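Long-range contacts in uncharacterized protein (Legionella longbeachae NSW150, PDB 4JZA), which probably hydrolyses phosphoinositides, removing the 3-phosphate of phosphatidylinositol 3-phosphate, and so may alter lipid metabolism during infection of host cells: residues I6-H11 and I31-Y36; L145-P150 and S602-E607. One frame throughout, in Å; residues are numbered along the deposited sequence.

Contact 1 (I6-H11 and I31-Y36); sequences IVRVPH and ILETYY
Glu33 O is gripped twice: Val9 N lies nearly along the C=O axis, 2.9 Å away, though its N-H is bent off the line, and Arg8 CA adds a C-H...O contact. Around it runs the parallel pairing of a beta-alpha-beta unit, in which strand 5-10 is joined through helix 17-26 to strand 31-35, an edge strand of the mixed sheet. Five backbone bonds join the pair, the straightest being Val7 N to Ile31 O, at 173°.

On the face carrying Arg8, Glu33 and Tyr35, the aromatic ring is the centrepiece. Its CG sits between the backbone N and the carbonyl carbon (chi1 68°), so the ring folds across strand 6-10, with Pro10 CA over one face, 4.0 Å from the centroid. Over the opposite face comes the Arg8 guanidinium in an off-centre cation-pi contact, CZ lying 4.4 Å from the Tyr35 centroid. That guanidinium is itself well held: NH1 bonds Thr147 OG1, NH2 bonds Ser602 O, and NE reaches Glu33 OE1 through a water. Tyr35 OH bonds Leu148 O.

On the other face Val9 CG2 meets Leu32 CD2 obliquely. Past the strand ends, the His11 ring forms an offset stack on Tyr36, the planes 24° apart, and Tyr36 CE2 lies 3.3 Å from His11 CG.

Contact 2 (L145-P150 and S602-E607); sequences LVTLLP and SRHQHE
Thr147 and His604 run past one another in opposite directions, the threonine reaching out from strand 145-150 and the imidazole set with CG anti to the backbone N (chi1 171°). They meet at the ring edge, where Thr147 OG1 lies in the imidazole plane and hydrogen-bonds His604 ND1 at 2.6 Å; OG1 also bonds Arg8 NH1, so the hydroxyl has two partners. Further along the same edge, His604 CE1 sits 3.5 Å from Leu145 O. The far nitrogen, NE2, bonds Asp164 OD1 on the neighbouring strand, consistent with a hydrogen on NE2. Here a break between helices packs on the mixed sheet: helix 587-602 ends, Arg603 takes positive phi and then serves as N-cap of helix 604-612, and the turn lies against strand 144-150, third in the sheet order. Leu145 also slides alongside His604 in the opposite sense, but crosses Glu607 at about a right angle, CD2 resting 3.8 Å from Glu607 CB. Beyond that carbon the Glu607 chain bends at chi2 and leads away to a salt bridge with Arg43. Ser602 turns its CB to Thr147 CG2, while its OG, bonded to Leu599 O and Gln162 NE2, also takes a weak bond from His604 N.

How the contacts relate
Contact 1 pairs two strands at the outer edge of the mixed sheet, while contact 2 lays a helical turn against a strand further in. Five of the twelve touching residues of contact 1 are exposed; in contact 2 none is, and five of seven are buried. The areas buried are 710 Å² and 303 Å². Contact 1 is held by backbone bonds and aromatic contacts; contact 2 relies on side chains, with no backbone bond between its segments. Strands 5-10 and 144-150 are sheet neighbours, joined by probable backbone bonds such as Arg8 O to Leu148 N at 2.8 Å. Arg8 is shared by both contacts and ties strand 5-10 to the helix break.

Contact 1 (I6-H11 and I31-Y36)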
loop_
_atom_site.group_PDB
_atom_site.type_symbol
_atom_site.label_atom_id
_atom_site.label_comp_id
_atom_site.label_asym_id
_atom_site.label_seq_id
_atom_site.Cartn_x
_atom_site.Cartn_y
_atom_site.Cartn_z
ATOM N N ILE A 6 18.016 -3.123 -15.336
ATOM C CA ILE A 6 17.332 -3.594 -16.503
ATOM C C ILE A 6 17.352 -2.517 -17.566
ATOM O O ILE A 6 17.017 -1.344 -17.315
ATOM C CB ILE A 6 15.894 -3.915 -16.153
ATOM C CG1 ILE A 6 15.874 -5.062 -15.117
ATOM C CG2 ILE A 6 15.119 -4.244 -17.397
ATOM C CD1 ILE A 6 14.511 -5.683 -14.841
ATOM N N VAL A 7 17.765 -2.911 -18.754
ATOM C CA VAL A 7 17.763 -2.026 -19.887
ATOM C C VAL A 7 16.731 -2.581 -20.841
ATOM O O VAL A 7 16.804 -3.738 -21.236
ATOM C CB VAL A 7 19.122 -1.999 -20.566
ATOM C CG1 VAL A 7 19.057 -1.178 -21.838
ATOM C CG2 VAL A 7 20.181 -1.448 -19.603
ATOM N N ARG A 8 15.737 -1.753 -21.142
ATOM C CA ARG A 8 14.641 -2.116 -21.987
ATOM C C ARG A 8 14.996 -1.587 -23.326
ATOM O O ARG A 8 15.350 -0.410 -23.481
ATOM C CB ARG A 8 13.349 -1.479 -21.503
ATOM C CG ARG A 8 12.948 -1.978 -20.120
ATOM C CD ARG A 8 11.739 -1.269 -19.594
ATOM N NE ARG A 8 10.615 -1.493 -20.470
ATOM C CZ ARG A 8 10.027 -0.538 -21.193
ATOM N NH1 ARG A 8 10.426 0.744 -21.178
ATOM N NH2 ARG A 8 9.008 -0.847 -21.956
ATOM N N VAL A 9 14.781 -2.449 -24.302
ATOM C CA VAL A 9 15.320 -2.301 -25.617
ATOM C C VAL A 9 14.230 -2.672 -26.618
ATOM O O VAL A 9 13.615 -3.674 -26.470
ATOM C CB VAL A 9 16.524 -3.228 -25.638
ATOM C CG1 VAL A 9 16.602 -4.047 -26.897
ATOM C CG2 VAL A 9 17.789 -2.431 -25.388
ATOM N N PRO A 10 13.947 -1.839 -27.613
ATOM C CA PRO A 10 12.871 -2.202 -28.497
ATOM C C PRO A 10 13.074 -3.528 -29.152
ATOM O O PRO A 10 14.193 -3.882 -29.514
ATOM C CB PRO A 10 12.880 -1.110 -29.575
ATOM C CG PRO A 10 14.107 -0.347 -29.366
ATOM C CD PRO A 10 14.455 -0.505 -27.923
ATOM N N HIS A 11 11.961 -4.231 -29.337
ATOM C CA HIS A 11 11.970 -5.533 -29.927
ATOM C C HIS A 11 12.538 -5.471 -31.323
ATOM O O HIS A 11 12.157 -4.610 -32.115
ATOM C CB HIS A 11 10.574 -6.108 -29.981
ATOM C CG HIS A 11 10.475 -7.333 -30.826
ATOM N ND1 HIS A 11 10.855 -8.583 -30.370
ATOM C CD2 HIS A 11 10.059 -7.498 -32.106
ATOM C CE1 HIS A 11 10.661 -9.467 -31.334
ATOM N NE2 HIS A 11 10.177 -8.836 -32.394
ATOM N N ILE A 31 20.811 -6.336 -17.282
ATOM C CA ILE A 31 20.048 -7.363 -17.971
ATOM C C ILE A 31 19.261 -6.665 -19.069
ATOM O O ILE A 31 18.747 -5.576 -18.872
ATOM C CB ILE A 31 19.017 -7.989 -17.050
ATOM C CG1 ILE A 31 19.640 -8.365 -15.721
ATOM C CG2 ILE A 31 18.393 -9.204 -17.698
ATOM C CD1 ILE A 31 20.706 -9.436 -15.828
ATOM N N LEU A 32 19.153 -7.307 -20.221
ATOM C CA LEU A 32 18.356 -6.800 -21.314
ATOM C C LEU A 32 16.967 -7.326 -21.205
ATOM O O LEU A 32 16.758 -8.466 -20.819
ATOM C CB LEU A 32 18.879 -7.256 -22.663
ATOM C CG LEU A 32 20.045 -6.435 -23.169
ATOM C CD1 LEU A 32 20.698 -7.124 -24.357
ATOM C CD2 LEU A 32 19.553 -5.037 -23.527
ATOM N N GLU A 33 16.027 -6.469 -21.580
ATOM C CA GLU A 33 14.607 -6.783 -21.616
ATOM C C GLU A 33 14.000 -6.149 -22.832
ATOM O O GLU A 33 14.261 -5.002 -23.133
ATOM C CB GLU A 33 13.946 -6.217 -20.387
ATOM C CG GLU A 33 12.507 -6.593 -20.222
ATOM C CD GLU A 33 12.068 -6.335 -18.817
ATOM O OE1 GLU A 33 11.173 -5.496 -18.630
ATOM O OE2 GLU A 33 12.675 -6.941 -17.919
ATOM N N THR A 34 13.175 -6.900 -23.525
ATOM C CA THR A 34 12.589 -6.429 -24.758
ATOM C C THR A 34 11.220 -5.805 -24.545
ATOM O O THR A 34 10.404 -6.332 -23.742
ATOM C CB THR A 34 12.434 -7.605 -25.683
ATOM O OG1 THR A 34 13.712 -7.862 -26.233
ATOM C CG2 THR A 34 11.571 -7.269 -26.812
ATOM N N TYR A 35 10.944 -4.698 -25.245
ATOM C CA TYR A 35 9.568 -4.151 -25.291
ATOM C C TYR A 35 9.079 -3.952 -26.717
ATOM O O TYR A 35 9.869 -3.922 -27.641
ATOM C CB TYR A 35 9.451 -2.843 -24.497
ATOM C CG TYR A 35 10.187 -1.632 -25.065
ATOM C CD1 TYR A 35 11.554 -1.452 -24.878
ATOM C CD2 TYR A 35 9.504 -0.635 -25.734
ATOM C CE1 TYR A 35 12.202 -0.325 -25.365
ATOM C CE2 TYR A 35 10.143 0.504 -26.204
ATOM C CZ TYR A 35 11.483 0.655 -26.016
ATOM O OH TYR A 35 12.093 1.790 -26.517
ATOM N N TYR A 36 7.764 -3.821 -26.871
ATOM C CA TYR A 36 7.104 -3.644 -28.170
ATOM C C TYR A 36 6.407 -2.285 -28.259
ATOM O O TYR A 36 6.413 -1.516 -27.309
ATOM C CB TYR A 36 6.087 -4.763 -28.354
ATOM C CG TYR A 36 6.721 -6.129 -28.239
ATOM C CD1 TYR A 36 7.006 -6.696 -26.985
ATOM C CD2 TYR A 36 7.036 -6.853 -29.380
ATOM C CE1 TYR A 36 7.595 -7.951 -26.886
ATOM C CE2 TYR A 36 7.611 -8.101 -29.297
ATOM C CZ TYR A 36 7.895 -8.648 -28.054
ATOM O OH TYR A 36 8.472 -9.894 -28.009
HETATM O O HOH W 1 9.495 -4.362 -20.604
#

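Contact 2 (L145-P150 and S602-E607)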
loop_
_atom_site.group_PDB
_atom_site.type_symbol
_atom_site.label_atom_id
_atom_site.label_comp_id
_atom_site.label_asym_id
_atom_site.label_seq_id
_atom_site.Cartn_x
_atom_site.Cartn_y
_atom_site.Cartn_z
ATOM N N LEU A 145 16.329 1.097 -13.819
ATOM C CA LEU A 145 15.601 0.975 -15.062
ATOM C C LEU A 145 16.135 1.928 -16.066
ATOM O O LEU A 145 16.242 3.120 -15.777
ATOM C CB LEU A 145 14.159 1.329 -14.798
ATOM C CG LEU A 145 13.202 0.696 -15.777
ATOM C CD1 LEU A 145 13.124 -0.802 -15.554
ATOM C CD2 LEU A 145 11.854 1.313 -15.487
ATOM N N VAL A 146 16.506 1.394 -17.221
ATOM C CA VAL A 146 17.004 2.200 -18.333
ATOM C C VAL A 146 16.164 1.818 -19.517
ATOM O O VAL A 146 15.928 0.649 -19.731
ATOM C CB VAL A 146 18.469 1.865 -18.665
ATOM C CG1 VAL A 146 18.932 2.668 -19.860
ATOM C CG2 VAL A 146 19.381 2.110 -17.480
ATOM N N THR A 147 15.688 2.790 -20.265
ATOM C CA THR A 147 14.927 2.500 -21.472
ATOM C C THR A 147 15.616 3.146 -22.694
ATOM O O THR A 147 15.783 4.356 -22.803
ATOM C CB THR A 147 13.449 2.954 -21.363
ATOM O OG1 THR A 147 12.775 2.284 -20.250
ATOM C CG2 THR A 147 12.719 2.644 -22.680
ATOM N N LEU A 148 15.960 2.295 -23.649
ATOM C CA LEU A 148 16.655 2.724 -24.845
ATOM C C LEU A 148 15.713 2.867 -26.023
ATOM O O LEU A 148 14.991 1.950 -26.374
ATOM C CB LEU A 148 17.755 1.731 -25.192
ATOM C CG LEU A 148 18.607 2.019 -26.422
ATOM C CD1 LEU A 148 19.967 1.371 -26.255
ATOM C CD2 LEU A 148 17.931 1.502 -27.677
ATOM N N LEU A 149 15.739 4.048 -26.621
ATOM C CA LEU A 149 14.937 4.371 -27.781
ATOM C C LEU A 149 15.833 4.865 -28.904
ATOM O O LEU A 149 16.688 5.718 -28.676
ATOM C CB LEU A 149 13.936 5.458 -27.415
ATOM C CG LEU A 149 12.631 5.530 -28.192
ATOM C CD1 LEU A 149 12.025 4.152 -28.324
ATOM C CD2 LEU A 149 11.676 6.464 -27.481
ATOM N N PRO A 150 15.612 4.292 -30.169
ATOM C CA PRO A 150 16.453 4.874 -31.225
ATOM C C PRO A 150 15.891 6.190 -31.748
ATOM O O PRO A 150 14.733 6.262 -32.122
ATOM C CB PRO A 150 16.406 3.825 -32.320
ATOM C CG PRO A 150 15.003 3.392 -32.298
ATOM C CD PRO A 150 14.764 3.186 -30.840
ATOM N N SER A 602 7.203 4.700 -24.920
ATOM C CA SER A 602 8.297 3.809 -24.581
ATOM C C SER A 602 7.900 3.031 -23.342
ATOM O O SER A 602 8.353 1.870 -23.114
ATOM C CB SER A 602 9.580 4.590 -24.319
ATOM O OG SER A 602 9.457 5.427 -23.187
ATOM N N ARG A 603 7.067 3.706 -22.540
ATOM C CA ARG A 603 6.492 3.136 -21.322
ATOM C C ARG A 603 7.529 3.041 -20.246
ATOM O O ARG A 603 7.351 2.323 -19.284
ATOM C CB ARG A 603 5.894 1.744 -21.542
ATOM C CG ARG A 603 4.735 1.707 -22.524
ATOM C CD ARG A 603 3.850 0.493 -22.311
ATOM N NE ARG A 603 2.524 1.038 -22.200
ATOM C CZ ARG A 603 1.694 0.875 -21.188
ATOM N NH1 ARG A 603 1.969 0.071 -20.169
ATOM N NH2 ARG A 603 0.556 1.514 -21.223
ATOM N N HIS A 604 8.631 3.742 -20.409
ATOM C CA HIS A 604 9.603 3.747 -19.364
ATOM C C HIS A 604 8.994 4.173 -18.002
ATOM O O HIS A 604 9.173 3.495 -17.008
ATOM C CB HIS A 604 10.711 4.683 -19.736
ATOM C CG HIS A 604 11.675 4.935 -18.628
ATOM N ND1 HIS A 604 12.699 4.067 -18.337
ATOM C CD2 HIS A 604 11.781 5.964 -17.749
ATOM C CE1 HIS A 604 13.360 4.511 -17.281
ATOM N NE2 HIS A 604 12.828 5.662 -16.908
ATOM N N GLN A 605 8.293 5.297 -17.942
ATOM C CA GLN A 605 7.703 5.733 -16.682
ATOM C C GLN A 605 6.644 4.766 -16.189
ATOM O O GLN A 605 6.421 4.646 -14.990
ATOM C CB GLN A 605 7.026 7.102 -16.849
ATOM C CG GLN A 605 7.989 8.251 -17.116
ATOM C CD GLN A 605 9.010 8.431 -16.008
ATOM O OE1 GLN A 605 8.808 7.981 -14.898
ATOM N NE2 GLN A 605 10.102 9.098 -16.309
ATOM N N HIS A 606 5.956 4.102 -17.098
ATOM C CA HIS A 606 4.891 3.208 -16.704
ATOM C C HIS A 606 5.502 2.068 -15.908
ATOM O O HIS A 606 4.940 1.623 -14.878
ATOM C CB HIS A 606 4.153 2.615 -17.910
ATOM C CG HIS A 606 3.406 3.612 -18.754
ATOM N ND1 HIS A 606 3.992 4.741 -19.284
ATOM C CD2 HIS A 606 2.155 3.571 -19.263
ATOM C CE1 HIS A 606 3.116 5.375 -20.040
ATOM N NE2 HIS A 606 2.002 4.675 -20.061
ATOM N N GLU A 607 6.645 1.592 -16.397
ATOM C CA GLU A 607 7.377 0.505 -15.777
ATOM C C GLU A 607 7.919 0.881 -14.420
ATOM O O GLU A 607 7.885 0.082 -13.452
ATOM C CB GLU A 607 8.515 0.057 -16.679
ATOM C CG GLU A 607 7.976 -0.555 -17.947
ATOM C CD GLU A 607 7.393 -1.940 -17.709
ATOM O OE1 GLU A 607 6.433 -2.348 -18.468
ATOM O OE2 GLU A 607 7.907 -2.626 -16.761
#